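Local coordinates for pentatricopeptide repeat-containing protein 10, chloroplastic (Zea mays, PDB 4M59), which binds specific single-stranded RNA elements in chloroplast atpH and psaJ transcripts and serves as a barrier to their decay by exonucleases, at residues P280-M289 against L304-F313; F504-E513 against S533-M543. The protein carries 4 engineered substitutions. All coordinates share one frame; numbering follows the deposited sequence.

Contact 1. Residues P280-M289 against L304-F313; sequences PNAFTYNTVM and LFDQMKKTGF
Behind the Tyr285–Met308 contact, on the flank of helix 282-289 that carries Phe283 and Thr287, the carbonyl oxygen Phe283 O is gripped twice. Thr287 N reaches it at 3.0 Å as the regular helical donor, and Thr287 OG1 bonds to it at 2.8 Å from the opposite face of the carbonyl plane. Across the contact itself no hydrogen bond is found, and cohesion comes from carbon and sulfur. Tyr285 is central. Its CG stands anti to its own carbonyl carbon (chi1 -82°), which turns the ring into the groove between the helices. Met308 lies over one face: CB is 4.1 Å from the ring centroid and near the normal, while SD stands obliquely to the ring, a Met-aromatic contact. Phe313 meets the tyrosine rim to rim, the planes 61° apart, although the closest carbons of that pair are too near to be trusted in detail.

The segment axes run antiparallel at 168°, 10.8 Å apart, as expected for the helical hairpin of a pentatricopeptide repeat, and nearly all of both segments falls in predicted repeat 7. Farther along the hairpin Leu304 works as a fork. CD1 meets both methyls of Val288, each at 3.7 Å, and CD2 sits between Tyr285 CD1 and Met289 CE. Met289 SD lies 3.8 Å from Phe305 CB, oblique to that ring, and the bend at the last torsion carries CE back against Leu304 CD2. Replacing Tyr285 with an alanine would probably leave Met308 and Leu304 without the ring they pack against and open a gap between the helices. Next to this core, Asn286 ND2 donates to Gln593 O of the second subunit, which also packs on Ala282 and Met308.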
loop_
_atom_site.group_PDB
_atom_site.type_symbol
_atom_site.label_atom_id
_atom_site.label_comp_id
_atom_site.label_asym_id
_atom_site.label_seq_id
_atom_site.Cartn_x
_atom_site.Cartn_y
_atom_site.Cartn_z
ATOM N N PRO A 280 -29.546 7.054 -16.188
ATOM C CA PRO A 280 -28.488 7.526 -15.291
ATOM C C PRO A 280 -27.746 8.727 -15.875
ATOM O O PRO A 280 -28.120 9.225 -16.936
ATOM C CB PRO A 280 -27.550 6.323 -15.199
ATOM C CG PRO A 280 -28.434 5.146 -15.437
ATOM C CD PRO A 280 -29.465 5.602 -16.430
ATOM N N ASN A 281 -26.708 9.176 -15.178
ATOM C CA ASN A 281 -25.916 10.316 -15.627
ATOM C C ASN A 281 -24.443 9.965 -15.805
ATOM O O ASN A 281 -24.050 8.805 -15.663
ATOM C CB ASN A 281 -26.060 11.488 -14.656
ATOM C CG ASN A 281 -27.435 11.553 -14.019
ATOM O OD1 ASN A 281 -28.197 10.587 -14.070
ATOM N ND2 ASN A 281 -27.757 12.691 -13.421
ATOM N N ALA A 282 -23.630 10.971 -16.111
ATOM C CA ALA A 282 -22.199 10.770 -16.311
ATOM C C ALA A 282 -21.486 10.534 -14.984
ATOM O O ALA A 282 -20.465 9.852 -14.931
ATOM C CB ALA A 282 -21.596 11.955 -17.039
ATOM N N PHE A 283 -22.032 11.106 -13.915
ATOM C CA PHE A 283 -21.455 10.963 -12.604
ATOM C C PHE A 283 -21.835 9.626 -12.029
ATOM O O PHE A 283 -21.081 9.017 -11.292
ATOM C CB PHE A 283 -21.922 12.045 -11.665
ATOM C CG PHE A 283 -21.401 11.866 -10.296
ATOM C CD1 PHE A 283 -20.054 11.661 -10.092
ATOM C CD2 PHE A 283 -22.245 11.860 -9.215
ATOM C CE1 PHE A 283 -19.549 11.475 -8.830
ATOM C CE2 PHE A 283 -21.747 11.678 -7.943
ATOM C CZ PHE A 283 -20.397 11.484 -7.752
ATOM N N THR A 284 -22.975 9.130 -12.455
ATOM C CA THR A 284 -23.448 7.856 -12.011
ATOM C C THR A 284 -22.527 6.837 -12.537
ATOM O O THR A 284 -21.951 6.046 -11.826
ATOM C CB THR A 284 -24.767 7.593 -12.599
ATOM O OG1 THR A 284 -25.572 8.759 -12.455
ATOM C CG2 THR A 284 -25.399 6.447 -11.906
ATOM N N TYR A 285 -22.380 6.854 -13.858
ATOM C CA TYR A 285 -21.517 5.921 -14.562
ATOM C C TYR A 285 -20.119 5.891 -13.965
ATOM O O TYR A 285 -19.494 4.834 -13.896
ATOM C CB TYR A 285 -21.439 6.281 -16.047
ATOM C CG TYR A 285 -22.602 5.768 -16.862
ATOM C CD1 TYR A 285 -23.090 4.482 -16.678
ATOM C CD2 TYR A 285 -23.213 6.567 -17.818
ATOM C CE1 TYR A 285 -24.153 4.007 -17.421
ATOM C CE2 TYR A 285 -24.276 6.102 -18.565
ATOM C CZ TYR A 285 -24.741 4.819 -18.362
ATOM O OH TYR A 285 -25.798 4.350 -19.101
ATOM N N ASN A 286 -19.623 7.047 -13.534
ATOM C CA ASN A 286 -18.285 7.100 -12.993
ATOM C C ASN A 286 -18.259 6.511 -11.617
ATOM O O ASN A 286 -17.269 5.951 -11.186
ATOM C CB ASN A 286 -17.787 8.526 -12.948
ATOM C CG ASN A 286 -17.237 8.980 -14.259
ATOM O OD1 ASN A 286 -16.364 8.338 -14.833
ATOM N ND2 ASN A 286 -17.746 10.084 -14.755
ATOM N N THR A 287 -19.372 6.634 -10.924
ATOM C CA THR A 287 -19.439 6.152 -9.572
ATOM C C THR A 287 -19.364 4.643 -9.558
ATOM O O THR A 287 -18.673 4.067 -8.735
ATOM C CB THR A 287 -20.692 6.664 -8.875
ATOM O OG1 THR A 287 -20.565 8.070 -8.666
ATOM C CG2 THR A 287 -20.850 6.004 -7.548
ATOM N N VAL A 288 -20.039 4.002 -10.492
ATOM C CA VAL A 288 -20.005 2.554 -10.567
ATOM C C VAL A 288 -18.719 2.044 -11.204
ATOM O O VAL A 288 -18.192 1.013 -10.813
ATOM C CB VAL A 288 -21.234 2.009 -11.296
ATOM C CG1 VAL A 288 -21.654 2.962 -12.366
ATOM C CG2 VAL A 288 -20.968 0.651 -11.879
ATOM N N MET A 289 -18.199 2.781 -12.170
ATOM C CA MET A 289 -16.939 2.402 -12.781
ATOM C C MET A 289 -15.835 2.399 -11.743
ATOM O O MET A 289 -15.070 1.448 -11.636
ATOM C CB MET A 289 -16.590 3.343 -13.931
ATOM C CG MET A 289 -16.535 2.653 -15.279
ATOM S SD MET A 289 -16.041 3.697 -16.646
ATOM C CE MET A 289 -17.335 4.903 -16.614
ATOM N N LEU A 304 -18.435 -1.339 -18.898
ATOM C CA LEU A 304 -19.451 -0.309 -18.732
ATOM C C LEU A 304 -19.092 0.841 -19.610
ATOM O O LEU A 304 -19.958 1.497 -20.175
ATOM C CB LEU A 304 -19.539 0.199 -17.295
ATOM C CG LEU A 304 -20.583 1.286 -16.973
ATOM C CD1 LEU A 304 -20.950 1.217 -15.524
ATOM C CD2 LEU A 304 -20.138 2.704 -17.287
ATOM N N PHE A 305 -17.802 1.098 -19.703
ATOM C CA PHE A 305 -17.375 2.271 -20.405
ATOM C C PHE A 305 -17.752 2.134 -21.862
ATOM O O PHE A 305 -18.097 3.110 -22.501
ATOM C CB PHE A 305 -15.888 2.522 -20.216
ATOM C CG PHE A 305 -15.475 3.886 -20.604
ATOM C CD1 PHE A 305 -16.255 4.958 -20.274
ATOM C CD2 PHE A 305 -14.329 4.104 -21.308
ATOM C CE1 PHE A 305 -15.896 6.202 -20.630
ATOM C CE2 PHE A 305 -13.977 5.354 -21.665
ATOM C CZ PHE A 305 -14.760 6.401 -21.323
ATOM N N ASP A 306 -17.708 0.907 -22.364
ATOM C CA ASP A 306 -18.122 0.626 -23.732
ATOM C C ASP A 306 -19.599 0.948 -23.912
ATOM O O ASP A 306 -20.033 1.336 -24.997
ATOM C CB ASP A 306 -17.868 -0.842 -24.071
ATOM C CG ASP A 306 -16.547 -1.058 -24.784
ATOM O OD1 ASP A 306 -15.853 -0.059 -25.071
ATOM O OD2 ASP A 306 -16.203 -2.228 -25.057
ATOM N N GLN A 307 -20.372 0.786 -22.841
ATOM C CA GLN A 307 -21.813 1.007 -22.890
ATOM C C GLN A 307 -22.191 2.478 -22.734
ATOM O O GLN A 307 -23.027 2.993 -23.473
ATOM C CB GLN A 307 -22.519 0.167 -21.826
ATOM C CG GLN A 307 -22.761 -1.276 -22.236
ATOM C CD GLN A 307 -21.487 -1.987 -22.650
ATOM O OE1 GLN A 307 -20.433 -1.367 -22.787
ATOM N NE2 GLN A 307 -21.578 -3.295 -22.846
ATOM N N MET A 308 -21.575 3.154 -21.770
ATOM C CA MET A 308 -21.861 4.563 -21.537
ATOM C C MET A 308 -21.836 5.337 -22.851
ATOM O O MET A 308 -22.429 6.409 -22.964
ATOM C CB MET A 308 -20.857 5.170 -20.557
ATOM C CG MET A 308 -21.008 6.671 -20.373
ATOM S SD MET A 308 -19.715 7.382 -19.341
ATOM C CE MET A 308 -20.034 9.130 -19.556
ATOM N N LYS A 309 -21.147 4.786 -23.842
ATOM C CA LYS A 309 -21.039 5.423 -25.151
ATOM C C LYS A 309 -22.110 4.900 -26.103
ATOM O O LYS A 309 -22.969 5.655 -26.557
ATOM C CB LYS A 309 -19.650 5.196 -25.747
ATOM C CG LYS A 309 -18.518 5.789 -24.926
ATOM C CD LYS A 309 -17.167 5.520 -25.567
ATOM C CE LYS A 309 -16.252 4.742 -24.636
ATOM N NZ LYS A 309 -15.741 3.496 -25.271
ATOM N N LYS A 310 -22.053 3.605 -26.399
ATOM C CA LYS A 310 -23.013 2.982 -27.294
ATOM C C LYS A 310 -24.430 3.071 -26.729
ATOM O O LYS A 310 -25.359 2.457 -27.256
ATOM C CB LYS A 310 -22.641 1.521 -27.550
ATOM C CG LYS A 310 -21.148 1.278 -27.694
ATOM C CD LYS A 310 -20.785 -0.158 -27.352
ATOM C CE LYS A 310 -19.761 -0.717 -28.324
ATOM N NZ LYS A 310 -19.903 -0.120 -29.684
ATOM N N THR A 311 -24.588 3.863 -25.678
ATOM C CA THR A 311 -25.889 4.060 -25.049
ATOM C C THR A 311 -26.327 5.522 -25.088
ATOM O O THR A 311 -27.503 5.821 -24.892
ATOM C CB THR A 311 -25.892 3.560 -23.594
ATOM O OG1 THR A 311 -25.335 2.241 -23.537
ATOM C CG2 THR A 311 -27.311 3.529 -23.047
ATOM N N GLY A 312 -25.385 6.421 -25.337
ATOM C CA GLY A 312 -25.712 7.833 -25.438
ATOM C C GLY A 312 -24.656 8.772 -24.886
ATOM O O GLY A 312 -23.869 9.347 -25.640
ATOM N N PHE A 313 -24.644 8.934 -23.568
ATOM C CA PHE A 313 -23.716 9.847 -22.904
ATOM C C PHE A 313 -22.303 9.758 -23.472
ATOM O O PHE A 313 -21.767 8.667 -23.662
ATOM C CB PHE A 313 -23.687 9.586 -21.396
ATOM C CG PHE A 313 -25.045 9.598 -20.754
ATOM C CD1 PHE A 313 -26.038 10.445 -21.210
ATOM C CD2 PHE A 313 -25.328 8.753 -19.692
ATOM C CE1 PHE A 313 -27.288 10.454 -20.623
ATOM C CE2 PHE A 313 -26.574 8.758 -19.100
ATOM C CZ PHE A 313 -27.556 9.610 -19.564
#

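Contact 2. Residues F504-E513 against S533-M543; sequences FKCRRLDGME and SMLSIYAKNGM. With nucleotides of chain C.
The Phe504 ring is enclosed on both faces: Ser533 CB lies over one, and Arg507 NH2 over the other, 4.1 Å above the plane and offset toward the rim. At its edge, close to the ring plane, come Ser536 OG and the phosphate oxygen OP1 of U15 of chain C, the latter 3.2 Å from Phe504 CE2. The guanidinium of Arg507 has Lys540 NZ over one of its own faces. These two cations gather at the RNA backbone: Arg507 NH2 is 3.7 Å from OP2 of U15 of chain C, and the extended Lys540 chain passes with CE 3.3 Å from OP1 of U16 of chain C. The phosphates would be expected to offset the closeness of the two positive charges.

Arg507, with positive phi, is the C-prime residue of a Schellman motif that ends helix 493-504 and leads into the next helix. With 504-513 in predicted repeat 13 and 533-543 in predicted repeat 14, the contact joins successive repeats of the pentatricopeptide superhelix. The axes of 509-513 and 533-539 run 11.0 Å apart with a crossing angle of -147°, and the Phe504 end of the interface faces the RNA.

Between these helices Met512 bends at its last torsion (chi3 69°), which carries CE to 3.7 Å from Met534 SD and against Ile537 CG2. Ser533 OG, also beside that methyl, bonds to Ile530 O in its own helix. Leu509 CD1 lies in the plane of the Tyr538 ring at its edge and meets Met543 SD tip to tip at 3.5 Å. On the same flank Tyr538 OH donates to Glu513 OE2 at 2.8 Å, and the carboxylate oxygen receives it on its anti lone pair, with carboxylate and ring planes 76° apart.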
loop_
_atom_site.group_PDB
_atom_site.type_symbol
_atom_site.label_atom_id
_atom_site.label_comp_id
_atom_site.label_asym_id
_atom_site.label_seq_id
_atom_site.Cartn_x
_atom_site.Cartn_y
_atom_site.Cartn_z
ATOM N N PHE A 504 25.434 -5.658 2.339
ATOM C CA PHE A 504 25.291 -7.068 2.101
ATOM C C PHE A 504 25.751 -7.322 0.699
ATOM O O PHE A 504 26.548 -8.207 0.450
ATOM C CB PHE A 504 23.842 -7.487 2.243
ATOM C CG PHE A 504 23.621 -8.948 2.063
ATOM C CD1 PHE A 504 24.259 -9.853 2.865
ATOM C CD2 PHE A 504 22.767 -9.414 1.104
ATOM C CE1 PHE A 504 24.053 -11.190 2.704
ATOM C CE2 PHE A 504 22.565 -10.751 0.947
ATOM C CZ PHE A 504 23.206 -11.638 1.748
ATOM N N LYS A 505 25.253 -6.512 -0.219
ATOM C CA LYS A 505 25.547 -6.688 -1.624
ATOM C C LYS A 505 27.034 -6.580 -1.862
ATOM O O LYS A 505 27.552 -7.129 -2.826
ATOM C CB LYS A 505 24.811 -5.649 -2.462
ATOM N N CYS A 506 27.710 -5.866 -0.973
ATOM C CA CYS A 506 29.144 -5.692 -1.055
ATOM C C CYS A 506 29.829 -6.484 0.046
ATOM O O CYS A 506 31.021 -6.344 0.265
ATOM C CB CYS A 506 29.515 -4.218 -0.939
ATOM S SG CYS A 506 28.850 -3.174 -2.220
ATOM N N ARG A 507 29.062 -7.318 0.735
ATOM C CA ARG A 507 29.597 -8.194 1.770
ATOM C C ARG A 507 30.403 -7.458 2.819
ATOM O O ARG A 507 31.486 -7.888 3.183
ATOM C CB ARG A 507 30.459 -9.282 1.155
ATOM C CG ARG A 507 29.826 -9.975 -0.014
ATOM C CD ARG A 507 29.136 -11.252 0.387
ATOM N NE ARG A 507 27.720 -11.230 0.047
ATOM C CZ ARG A 507 27.239 -11.406 -1.177
ATOM N NH1 ARG A 507 28.059 -11.617 -2.192
ATOM N NH2 ARG A 507 25.935 -11.365 -1.386
ATOM N N ARG A 508 29.876 -6.348 3.307
ATOM C CA ARG A 508 30.524 -5.636 4.388
ATOM C C ARG A 508 29.854 -5.944 5.694
ATOM O O ARG A 508 28.999 -5.202 6.133
ATOM C CB ARG A 508 30.459 -4.140 4.152
ATOM C CG ARG A 508 31.610 -3.604 3.378
ATOM C CD ARG A 508 32.320 -2.573 4.187
ATOM N NE ARG A 508 31.597 -1.317 4.222
ATOM C CZ ARG A 508 31.683 -0.457 5.219
ATOM N NH1 ARG A 508 32.438 -0.738 6.259
ATOM N NH2 ARG A 508 31.006 0.672 5.187
ATOM N N LEU A 509 30.254 -7.039 6.316
ATOM C CA LEU A 509 29.672 -7.476 7.573
ATOM C C LEU A 509 29.735 -6.415 8.653
ATOM O O LEU A 509 28.767 -6.174 9.363
ATOM C CB LEU A 509 30.395 -8.716 8.071
ATOM C CG LEU A 509 30.250 -8.921 9.564
ATOM C CD1 LEU A 509 29.659 -10.264 9.811
ATOM C CD2 LEU A 509 31.594 -8.781 10.215
ATOM N N ASP A 510 30.896 -5.805 8.779
ATOM C CA ASP A 510 31.128 -4.802 9.783
ATOM C C ASP A 510 30.084 -3.729 9.669
ATOM O O ASP A 510 29.476 -3.343 10.654
ATOM C CB ASP A 510 32.483 -4.189 9.521
ATOM C CG ASP A 510 32.611 -3.705 8.102
ATOM O OD1 ASP A 510 31.660 -3.927 7.329
ATOM O OD2 ASP A 510 33.652 -3.118 7.753
ATOM N N GLY A 511 29.866 -3.260 8.451
ATOM C CA GLY A 511 29.048 -2.092 8.223
ATOM C C GLY A 511 27.575 -2.358 8.327
ATOM O O GLY A 511 26.775 -1.435 8.313
ATOM N N MET A 512 27.210 -3.626 8.419
ATOM C CA MET A 512 25.820 -4.003 8.570
ATOM C C MET A 512 25.480 -4.071 10.041
ATOM O O MET A 512 24.442 -3.585 10.473
ATOM C CB MET A 512 25.562 -5.355 7.925
ATOM C CG MET A 512 25.690 -5.350 6.435
ATOM S SD MET A 512 25.770 -6.977 5.698
ATOM C CE MET A 512 24.119 -7.539 6.000
ATOM N N GLU A 513 26.372 -4.673 10.809
ATOM C CA GLU A 513 26.168 -4.810 12.233
ATOM C C GLU A 513 25.959 -3.460 12.868
ATOM O O GLU A 513 25.209 -3.330 13.815
ATOM C CB GLU A 513 27.358 -5.510 12.866
ATOM C CG GLU A 513 27.531 -6.925 12.407
ATOM C CD GLU A 513 28.402 -7.721 13.331
ATOM O OE1 GLU A 513 29.539 -7.299 13.588
ATOM O OE2 GLU A 513 27.948 -8.770 13.812
ATOM N N SER A 533 18.922 -10.859 5.663
ATOM C CA SER A 533 20.212 -10.442 5.173
ATOM C C SER A 533 21.245 -10.676 6.242
ATOM O O SER A 533 22.329 -11.164 5.972
ATOM C CB SER A 533 20.190 -8.969 4.871
ATOM O OG SER A 533 20.786 -8.289 5.948
ATOM N N MET A 534 20.910 -10.321 7.470
ATOM C CA MET A 534 21.826 -10.546 8.565
ATOM C C MET A 534 22.037 -12.021 8.756
ATOM O O MET A 534 23.092 -12.455 9.175
ATOM C CB MET A 534 21.305 -9.919 9.845
ATOM C CG MET A 534 21.150 -8.437 9.757
ATOM S SD MET A 534 22.675 -7.595 9.395
ATOM C CE MET A 534 23.484 -7.749 10.963
ATOM N N LEU A 535 21.028 -12.802 8.434
ATOM C CA LEU A 535 21.134 -14.225 8.643
ATOM C C LEU A 535 22.024 -14.852 7.604
ATOM O O LEU A 535 22.755 -15.781 7.894
ATOM C CB LEU A 535 19.764 -14.867 8.586
ATOM C CG LEU A 535 19.765 -16.345 8.918
ATOM C CD1 LEU A 535 20.273 -16.503 10.299
ATOM C CD2 LEU A 535 18.377 -16.884 8.807
ATOM N N SER A 536 21.958 -14.334 6.387
ATOM C CA SER A 536 22.723 -14.901 5.295
ATOM C C SER A 536 24.168 -14.474 5.346
ATOM O O SER A 536 25.052 -15.214 4.944
ATOM C CB SER A 536 22.133 -14.501 3.956
ATOM O OG SER A 536 22.888 -15.050 2.902
ATOM N N ILE A 537 24.417 -13.276 5.842
ATOM C CA ILE A 537 25.781 -12.807 5.936
ATOM C C ILE A 537 26.530 -13.549 7.029
ATOM O O ILE A 537 27.692 -13.881 6.863
ATOM C CB ILE A 537 25.855 -11.281 6.119
ATOM C CG1 ILE A 537 27.290 -10.807 5.965
ATOM C CG2 ILE A 537 25.314 -10.855 7.448
ATOM C CD1 ILE A 537 27.901 -11.195 4.663
ATOM N N TYR A 538 25.859 -13.829 8.137
ATOM C CA TYR A 538 26.486 -14.563 9.221
ATOM C C TYR A 538 26.680 -15.989 8.780
ATOM O O TYR A 538 27.645 -16.643 9.154
ATOM C CB TYR A 538 25.615 -14.533 10.478
ATOM C CG TYR A 538 25.544 -13.208 11.190
ATOM C CD1 TYR A 538 26.542 -12.264 11.054
ATOM C CD2 TYR A 538 24.474 -12.902 11.998
ATOM C CE1 TYR A 538 26.465 -11.060 11.706
ATOM C CE2 TYR A 538 24.393 -11.697 12.647
ATOM C CZ TYR A 538 25.391 -10.783 12.498
ATOM O OH TYR A 538 25.303 -9.589 13.155
ATOM N N ALA A 539 25.743 -16.483 7.992
ATOM C CA ALA A 539 25.801 -17.849 7.538
ATOM C C ALA A 539 26.884 -17.994 6.500
ATOM O O ALA A 539 27.526 -19.028 6.411
ATOM C CB ALA A 539 24.483 -18.267 6.963
ATOM N N LYS A 540 27.089 -16.954 5.708
ATOM C CA LYS A 540 28.128 -16.998 4.699
ATOM C C LYS A 540 29.513 -17.049 5.323
ATOM O O LYS A 540 30.499 -17.313 4.646
ATOM C CB LYS A 540 28.000 -15.832 3.728
ATOM C CG LYS A 540 26.989 -16.085 2.639
ATOM C CD LYS A 540 26.779 -14.856 1.788
ATOM C CE LYS A 540 25.687 -15.094 0.776
ATOM N NZ LYS A 540 25.449 -13.901 -0.057
ATOM N N ASN A 541 29.579 -16.784 6.622
ATOM C CA ASN A 541 30.750 -17.113 7.407
ATOM C C ASN A 541 30.349 -18.184 8.408
ATOM O O ASN A 541 29.268 -18.734 8.322
ATOM C CB ASN A 541 31.291 -15.876 8.095
ATOM C CG ASN A 541 31.362 -14.695 7.172
ATOM O OD1 ASN A 541 30.477 -14.496 6.359
ATOM N ND2 ASN A 541 32.414 -13.916 7.281
ATOM N N GLY A 542 31.202 -18.492 9.366
ATOM C CA GLY A 542 30.886 -19.577 10.272
ATOM C C GLY A 542 30.063 -19.099 11.430
ATOM O O GLY A 542 29.884 -19.797 12.416
ATOM N N MET A 543 29.487 -17.928 11.267
ATOM C CA MET A 543 28.963 -17.197 12.398
ATOM C C MET A 543 27.672 -17.772 12.918
ATOM O O MET A 543 26.645 -17.143 12.880
ATOM C CB MET A 543 28.832 -15.736 12.043
ATOM C CG MET A 543 30.017 -15.256 11.293
ATOM S SD MET A 543 30.012 -13.559 10.829
ATOM C CE MET A 543 30.393 -12.867 12.390
ATOM P P U C 15 21.941 -13.018 -2.771
ATOM O OP1 U C 15 21.617 -11.848 -1.918
ATOM O OP2 U C 15 23.325 -13.201 -3.272
ATOM O "O5'" U C 15 21.509 -14.341 -1.997
ATOM C "C5'" U C 15 22.003 -14.607 -0.671
ATOM C "C4'" U C 15 21.374 -15.862 -0.114
ATOM O "O4'" U C 15 19.944 -15.833 -0.343
ATOM C "C3'" U C 15 21.821 -17.167 -0.752
ATOM O "O3'" U C 15 23.034 -17.624 -0.170
ATOM C "C2'" U C 15 20.665 -18.103 -0.414
ATOM O "O2'" U C 15 20.770 -18.681 0.871
ATOM C "C1'" U C 15 19.461 -17.159 -0.479
ATOM N N1 U C 15 18.717 -17.254 -1.741
ATOM C C2 U C 15 17.699 -18.184 -1.816
ATOM O O2 U C 15 17.400 -18.914 -0.887
ATOM N N3 U C 15 17.045 -18.225 -3.021
ATOM C C4 U C 15 17.295 -17.453 -4.135
ATOM O O4 U C 15 16.613 -17.610 -5.148
ATOM C C5 U C 15 18.365 -16.515 -3.978
ATOM C C6 U C 15 19.023 -16.451 -2.815
ATOM P P U C 16 24.250 -18.062 -1.108
ATOM O OP1 U C 16 25.461 -18.190 -0.261
ATOM O OP2 U C 16 24.270 -17.159 -2.284
ATOM O "O5'" U C 16 23.823 -19.516 -1.595
ATOM C "C5'" U C 16 23.584 -20.570 -0.646
ATOM C "C4'" U C 16 23.534 -21.907 -1.346
ATOM O "O4'" U C 16 22.236 -22.076 -1.976
ATOM C "C3'" U C 16 24.540 -22.104 -2.469
ATOM O "O3'" U C 16 25.777 -22.592 -1.966
ATOM C "C2'" U C 16 23.857 -23.158 -3.330
ATOM O "O2'" U C 16 24.033 -24.470 -2.839
ATOM C "C1'" U C 16 22.390 -22.742 -3.217
ATOM N N1 U C 16 21.964 -21.829 -4.287
ATOM C C2 U C 16 21.488 -22.392 -5.455
ATOM O O2 U C 16 21.408 -23.595 -5.626
ATOM N N3 U C 16 21.109 -21.488 -6.415
ATOM C C4 U C 16 21.154 -20.114 -6.334
ATOM O O4 U C 16 20.774 -19.436 -7.290
ATOM C C5 U C 16 21.660 -19.609 -5.095
ATOM C C6 U C 16 22.039 -20.463 -4.137
#

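Contacts 1 and 2 share no helix and lie on opposite sides of the chain's centre, their own centres about 57 Å apart. Both join roughly antiparallel helices and both are partly buried, with 504 and 586 Å² of surface covered. They differ in what they join: contact 1 closes a hairpin essentially within one predicted repeat, whereas contact 2 bridges two successive ones. Their chemistry differs with their surroundings. Contact 1 is apolar between its segments and borders the second subunit, its nearest atom about 10 Å from the RNA. Contact 2 combines an apolar centre with a tyrosine–carboxylate bond at one flank and a cationic rim in direct touch with the RNA backbone.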